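Local coordinates for putative molybdenum cofactor biosynthesis protein (Corynebacterium diphtheriae, PDB 2G2C) that probably takes part in molybdenum cofactor biosynthesis, with a fold of the molybdopterin-binding family, although its exact function has not been established, at residues M4-S18 against Y41-E53. Sequence-based numbering, arbitrary orientation. Where two conformers were deposited one is given.
Sequences MHIKSAIIVVSDRIS and YSYELISEVVVPE
Strands 5-13 and 42-51 run parallel, from the bond of Ser-42 N to Met-4 O through to that of Ser-14 N to Val-51 O, with a beta bulge at Ile-46, where the register slips by one between Ser-8 and Ala-9. At the bulge Ser-8 O takes the N-H of Ile-46 at 2.8 Å, and pairing resumes at Ile-10 N to Ser-47 O. Just before it, Ile-6 O is gripped twice, Glu-44 N and the hydroxyl of Ser-8 reaching it from opposite faces of the carbonyl plane. The Ser-8 OG that makes this bond also touches the edge of the Tyr-43 ring, 3.4 Å from CD1. On the face of His-5 and Lys-7, Glu-44 extends with CG anti to the backbone N (chi1 -176°) and lies alongside Lys-7; its OE1 forms a salt bridge with NZ at 3.0 Å and accepts a weak bond from His-5 ND1, ring and carboxylate planes being 79° apart. Across the bulge, on the face turned to helix 26-34, the Leu-45 and Ile-10 side chains cross at about a right angle, CD1 on CG1 at 3.7 Å, while, on the other face, Ile-11 and Val-51 meet through their CG2 methyls. Where the strands end, Asp-15 OD1 accepts Glu-53 N at 2.9 Å from above the carboxylate plane, and one water joins OD1 to Glu-53 O; OD2 pairs with Lys-84. Val-50 CG1 packs against Ser-18 N at 3.5 Å, in the first turn of a helix N-capped by Ser-14 OG. The pair, an outer strand beside its inner neighbour joined through helix 26-34, illustrates the right-handed beta-alpha-beta crossover at the edge of a mixed alpha/beta sheet, as expected for a molybdopterin-binding domain.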
loop_
_atom_site.group_PDB
_atom_site.type_symbol
_atom_site.label_atom_id
_atom_site.label_comp_id
_atom_site.label_asym_id
_atom_site.label_seq_id
_atom_site.Cartn_x
_atom_site.Cartn_y
_atom_site.Cartn_z
HETATM N N MSE A 4 -7.199 -8.382 -17.265
HETATM C CA MSE A 4 -7.177 -8.499 -15.771
HETATM C C MSE A 4 -7.191 -7.104 -15.148
HETATM O O MSE A 4 -6.169 -6.439 -15.136
HETATM C CB MSE A 4 -5.954 -9.329 -15.291
HETATM C CG MSE A 4 -5.418 -8.935 -13.888
HETATM SE SE MSE A 4 -4.424 -10.259 -12.809
HETATM C CE MSE A 4 -2.641 -10.302 -13.688
ATOM N N HIS A 5 -8.358 -6.658 -14.679
ATOM C CA HIS A 5 -8.491 -5.380 -13.979
ATOM C C HIS A 5 -8.297 -5.625 -12.497
ATOM O O HIS A 5 -9.032 -6.435 -11.888
ATOM C CB HIS A 5 -9.896 -4.808 -14.138
ATOM C CG HIS A 5 -10.047 -3.862 -15.284
ATOM N ND1 HIS A 5 -10.520 -2.576 -15.121
ATOM C CD2 HIS A 5 -9.820 -4.020 -16.609
ATOM C CE1 HIS A 5 -10.576 -1.980 -16.300
ATOM N NE2 HIS A 5 -10.155 -2.835 -17.220
ATOM N N ILE A 6 -7.332 -4.931 -11.908
ATOM C CA ILE A 6 -7.078 -5.082 -10.487
ATOM C C ILE A 6 -7.700 -3.884 -9.777
ATOM O O ILE A 6 -7.225 -2.749 -9.923
ATOM C CB ILE A 6 -5.551 -5.156 -10.196
ATOM C CG1 ILE A 6 -4.893 -6.330 -10.954
ATOM C CG2 ILE A 6 -5.292 -5.212 -8.679
ATOM C CD1 ILE A 6 -3.338 -6.363 -10.860
ATOM N N LYS A 7 -8.781 -4.127 -9.043
ATOM C CA LYS A 7 -9.414 -3.055 -8.284
ATOM C C LYS A 7 -8.450 -2.595 -7.203
ATOM O O LYS A 7 -7.996 -3.392 -6.368
ATOM C CB LYS A 7 -10.757 -3.490 -7.687
ATOM C CG LYS A 7 -11.938 -3.398 -8.647
ATOM C CD LYS A 7 -11.883 -4.480 -9.697
ATOM C CE LYS A 7 -13.056 -4.361 -10.657
ATOM N NZ LYS A 7 -12.637 -4.768 -12.020
ATOM N N SER A 8 -8.145 -1.302 -7.233
ATOM C CA SER A 8 -7.057 -0.753 -6.425
ATOM C C SER A 8 -7.470 0.410 -5.568
ATOM O O SER A 8 -8.365 1.182 -5.937
ATOM C CB SER A 8 -5.851 -0.340 -7.285
ATOM O OG SER A 8 -5.429 -1.410 -8.120
ATOM N N ALA A 9 -6.780 0.568 -4.445
ATOM C CA ALA A 9 -7.006 1.721 -3.562
ATOM C C ALA A 9 -5.699 2.316 -3.134
ATOM O O ALA A 9 -4.715 1.587 -2.832
ATOM C CB ALA A 9 -7.839 1.337 -2.313
ATOM N N ILE A 10 -5.693 3.637 -3.069
ATOM C CA ILE A 10 -4.535 4.359 -2.523
ATOM C C ILE A 10 -4.914 5.022 -1.202
ATOM O O ILE A 10 -6.009 5.641 -1.100
ATOM C CB ILE A 10 -4.019 5.427 -3.526
ATOM C CG1 ILE A 10 -3.483 4.719 -4.797
ATOM C CG2 ILE A 10 -3.039 6.427 -2.826
ATOM C CD1 ILE A 10 -3.214 5.647 -5.974
ATOM N N ILE A 11 -4.026 4.891 -0.216
ATOM C CA ILE A 11 -4.243 5.532 1.099
ATOM C C ILE A 11 -2.998 6.314 1.463
ATOM O O ILE A 11 -1.939 5.726 1.718
ATOM C CB ILE A 11 -4.530 4.476 2.198
ATOM C CG1 ILE A 11 -5.799 3.696 1.812
ATOM C CG2 ILE A 11 -4.632 5.149 3.555
ATOM C CD1 ILE A 11 -6.015 2.373 2.619
ATOM N N VAL A 12 -3.099 7.641 1.396
ATOM C CA VAL A 12 -1.953 8.458 1.752
ATOM C C VAL A 12 -2.090 8.857 3.229
ATOM O O VAL A 12 -3.102 9.393 3.641
ATOM C CB VAL A 12 -1.854 9.701 0.827
ATOM C CG1 VAL A 12 -0.820 10.663 1.344
ATOM C CG2 VAL A 12 -1.551 9.258 -0.604
ATOM N N VAL A 13 -1.064 8.556 4.012
ATOM C CA VAL A 13 -1.133 8.694 5.456
ATOM C C VAL A 13 -0.213 9.866 5.848
ATOM O O VAL A 13 1.029 9.762 5.745
ATOM C CB VAL A 13 -0.682 7.370 6.157
ATOM C CG1 VAL A 13 -0.773 7.475 7.685
ATOM C CG2 VAL A 13 -1.479 6.137 5.615
ATOM N N SER A 14 -0.828 10.979 6.256
ATOM C CA SER A 14 -0.055 12.204 6.517
ATOM C C SER A 14 -0.903 13.256 7.166
ATOM O O SER A 14 -1.921 13.629 6.612
ATOM C CB SER A 14 0.427 12.799 5.185
ATOM O OG SER A 14 0.983 14.121 5.365
ATOM N N ASP A 15 -0.475 13.719 8.326
ATOM C CA ASP A 15 -1.180 14.802 9.004
ATOM C C ASP A 15 -1.210 16.061 8.135
ATOM O O ASP A 15 -2.285 16.630 7.932
ATOM C CB ASP A 15 -0.542 15.064 10.359
ATOM C CG ASP A 15 -0.851 13.955 11.357
ATOM O OD1 ASP A 15 -1.813 13.222 11.104
ATOM O OD2 ASP A 15 -0.175 13.866 12.406
ATOM N N ARG A 16 -0.065 16.436 7.573
ATOM C CA ARG A 16 0.032 17.697 6.808
ATOM C C ARG A 16 -0.753 17.642 5.501
ATOM O O ARG A 16 -1.434 18.609 5.127
ATOM C CB ARG A 16 1.486 18.059 6.542
ATOM C CG ARG A 16 2.333 18.343 7.804
ATOM C CD ARG A 16 2.328 19.811 8.190
ATOM N NE ARG A 16 2.641 20.677 7.053
ATOM C CZ ARG A 16 2.793 21.998 7.118
ATOM N NH1 ARG A 16 2.663 22.642 8.277
ATOM N NH2 ARG A 16 3.081 22.678 6.012
ATOM N N ILE A 17 -0.708 16.521 4.794
ATOM C CA ILE A 17 -1.515 16.452 3.578
ATOM C C ILE A 17 -2.999 16.440 3.957
ATOM O O ILE A 17 -3.813 17.085 3.291
ATOM C CB ILE A 17 -1.125 15.225 2.705
ATOM C CG1 ILE A 17 0.373 15.289 2.359
ATOM C CG2 ILE A 17 -2.002 15.166 1.443
ATOM C CD1 ILE A 17 0.930 14.039 1.698
ATOM N N SER A 18 -3.342 15.736 5.042
ATOM C CA SER A 18 -4.739 15.626 5.497
ATOM C C SER A 18 -5.403 16.972 5.748
ATOM O O SER A 18 -6.565 17.194 5.373
ATOM C CB SER A 18 -4.846 14.749 6.764
ATOM O OG SER A 18 -6.219 14.508 7.082
ATOM N N TYR A 41 -2.584 -6.618 -18.100
ATOM C CA TYR A 41 -3.418 -6.285 -16.957
ATOM C C TYR A 41 -3.419 -4.790 -16.727
ATOM O O TYR A 41 -2.603 -4.054 -17.277
ATOM C CB TYR A 41 -2.915 -6.971 -15.696
ATOM C CG TYR A 41 -1.588 -6.433 -15.215
ATOM C CD1 TYR A 41 -0.392 -6.965 -15.692
ATOM C CD2 TYR A 41 -1.528 -5.387 -14.289
ATOM C CE1 TYR A 41 0.836 -6.482 -15.263
ATOM C CE2 TYR A 41 -0.300 -4.898 -13.848
ATOM C CZ TYR A 41 0.872 -5.448 -14.337
ATOM O OH TYR A 41 2.080 -4.972 -13.910
ATOM N N SER A 42 -4.311 -4.351 -15.852
ATOM C CA SER A 42 -4.533 -2.937 -15.634
ATOM C C SER A 42 -4.965 -2.694 -14.179
ATOM O O SER A 42 -5.575 -3.570 -13.566
ATOM C CB SER A 42 -5.619 -2.465 -16.607
ATOM O OG SER A 42 -5.901 -1.085 -16.473
ATOM N N TYR A 43 -4.673 -1.513 -13.643
ATOM C CA TYR A 43 -5.158 -1.116 -12.328
ATOM C C TYR A 43 -6.373 -0.235 -12.490
ATOM O O TYR A 43 -6.339 0.747 -13.251
ATOM C CB TYR A 43 -4.085 -0.342 -11.545
ATOM C CG TYR A 43 -2.855 -1.130 -11.269
ATOM C CD1 TYR A 43 -2.740 -1.907 -10.103
ATOM C CD2 TYR A 43 -1.802 -1.118 -12.158
ATOM C CE1 TYR A 43 -1.594 -2.660 -9.858
ATOM C CE2 TYR A 43 -0.659 -1.858 -11.921
ATOM C CZ TYR A 43 -0.559 -2.616 -10.761
ATOM O OH TYR A 43 0.559 -3.359 -10.499
ATOM N N GLU A 44 -7.440 -0.573 -11.782
ATOM C CA GLU A 44 -8.636 0.246 -11.732
ATOM C C GLU A 44 -8.726 0.899 -10.355
ATOM O O GLU A 44 -9.087 0.230 -9.352
ATOM C CB GLU A 44 -9.891 -0.618 -11.983
ATOM C CG GLU A 44 -11.154 0.225 -12.026
ATOM C CD GLU A 44 -12.442 -0.583 -11.998
ATOM O OE1 GLU A 44 -12.411 -1.787 -12.322
ATOM O OE2 GLU A 44 -13.487 0.005 -11.655
ATOM N N LEU A 45 -8.377 2.178 -10.286
ATOM C CA LEU A 45 -8.398 2.887 -9.000
ATOM C C LEU A 45 -9.826 3.169 -8.535
ATOM O O LEU A 45 -10.496 4.062 -9.084
ATOM C CB LEU A 45 -7.604 4.191 -9.077
ATOM C CG LEU A 45 -7.385 4.928 -7.756
ATOM C CD1 LEU A 45 -6.467 4.130 -6.843
ATOM C CD2 LEU A 45 -6.761 6.254 -8.083
ATOM N N ILE A 46 -10.299 2.415 -7.550
ATOM C CA ILE A 46 -11.676 2.585 -7.083
ATOM C C ILE A 46 -11.821 3.572 -5.945
ATOM O O ILE A 46 -12.924 4.045 -5.663
ATOM C CB ILE A 46 -12.323 1.232 -6.756
ATOM C CG1 ILE A 46 -11.740 0.650 -5.459
ATOM C CG2 ILE A 46 -12.193 0.304 -7.997
ATOM C CD1 ILE A 46 -12.547 -0.550 -4.887
ATOM N N SER A 47 -10.696 3.905 -5.310
ATOM C CA SER A 47 -10.687 4.756 -4.127
ATOM C C SER A 47 -9.316 5.404 -3.965
ATOM O O SER A 47 -8.319 4.714 -4.149
ATOM C CB SER A 47 -10.988 3.892 -2.895
ATOM O OG SER A 47 -10.924 4.645 -1.700
ATOM N N GLU A 48 -9.287 6.683 -3.609
ATOM C CA GLU A 48 -8.058 7.283 -3.068
ATOM C C GLU A 48 -8.449 8.196 -1.941
ATOM O O GLU A 48 -9.454 8.918 -2.023
ATOM C CB GLU A 48 -7.235 8.024 -4.118
ATOM C CG GLU A 48 -7.972 9.168 -4.788
ATOM C CD GLU A 48 -7.938 10.498 -4.021
ATOM O OE1 GLU A 48 -8.707 11.401 -4.425
ATOM O OE2 GLU A 48 -7.177 10.665 -3.032
ATOM N N VAL A 49 -7.704 8.113 -0.843
ATOM C CA VAL A 49 -7.970 8.948 0.319
ATOM C C VAL A 49 -6.664 9.430 0.934
ATOM O O VAL A 49 -5.587 8.874 0.656
ATOM C CB VAL A 49 -8.825 8.196 1.403
ATOM C CG1 VAL A 49 -10.106 7.629 0.785
ATOM C CG2 VAL A 49 -8.016 7.048 1.999
ATOM N N VAL A 50 -6.770 10.490 1.738
ATOM C CA VAL A 50 -5.703 10.936 2.607
ATOM C C VAL A 50 -6.267 10.817 4.021
ATOM O O VAL A 50 -7.410 11.267 4.295
ATOM C CB VAL A 50 -5.319 12.413 2.342
ATOM C CG1 VAL A 50 -4.258 12.850 3.373
ATOM C CG2 VAL A 50 -4.854 12.578 0.902
ATOM N N VAL A 51 -5.499 10.223 4.922
ATOM C CA VAL A 51 -5.934 10.139 6.326
ATOM C C VAL A 51 -4.816 10.684 7.214
ATOM O O VAL A 51 -3.640 10.630 6.846
ATOM C CB VAL A 51 -6.293 8.638 6.708
ATOM C CG1 VAL A 51 -7.458 8.147 5.854
ATOM C CG2 VAL A 51 -5.070 7.706 6.608
ATOM N N PRO A 52 -5.184 11.196 8.398
ATOM C CA PRO A 52 -4.175 11.541 9.378
ATOM C C PRO A 52 -3.412 10.274 9.814
ATOM O O PRO A 52 -3.896 9.135 9.649
ATOM C CB PRO A 52 -4.985 12.052 10.587
ATOM C CG PRO A 52 -6.342 12.346 10.051
ATOM C CD PRO A 52 -6.559 11.450 8.863
ATOM N N GLU A 53 -2.252 10.486 10.423
ATOM C CA GLU A 53 -1.496 9.364 10.974
ATOM C C GLU A 53 -2.230 8.672 12.101
ATOM O O GLU A 53 -2.997 9.294 12.835
ATOM C CB GLU A 53 -0.154 9.853 11.501
ATOM C CG GLU A 53 0.637 10.409 10.391
ATOM C CD GLU A 53 1.944 9.720 10.202
ATOM O OE1 GLU A 53 2.007 8.491 10.520
ATOM O OE2 GLU A 53 2.885 10.410 9.730
HETATM O O HOH W 1 -8.583 4.337 -0.537
HETATM O O HOH W 2 2.193 12.952 9.126
HETATM O O HOH W 3 -2.552 12.103 13.591
HETATM O O HOH W 4 -8.088 13.783 5.380
#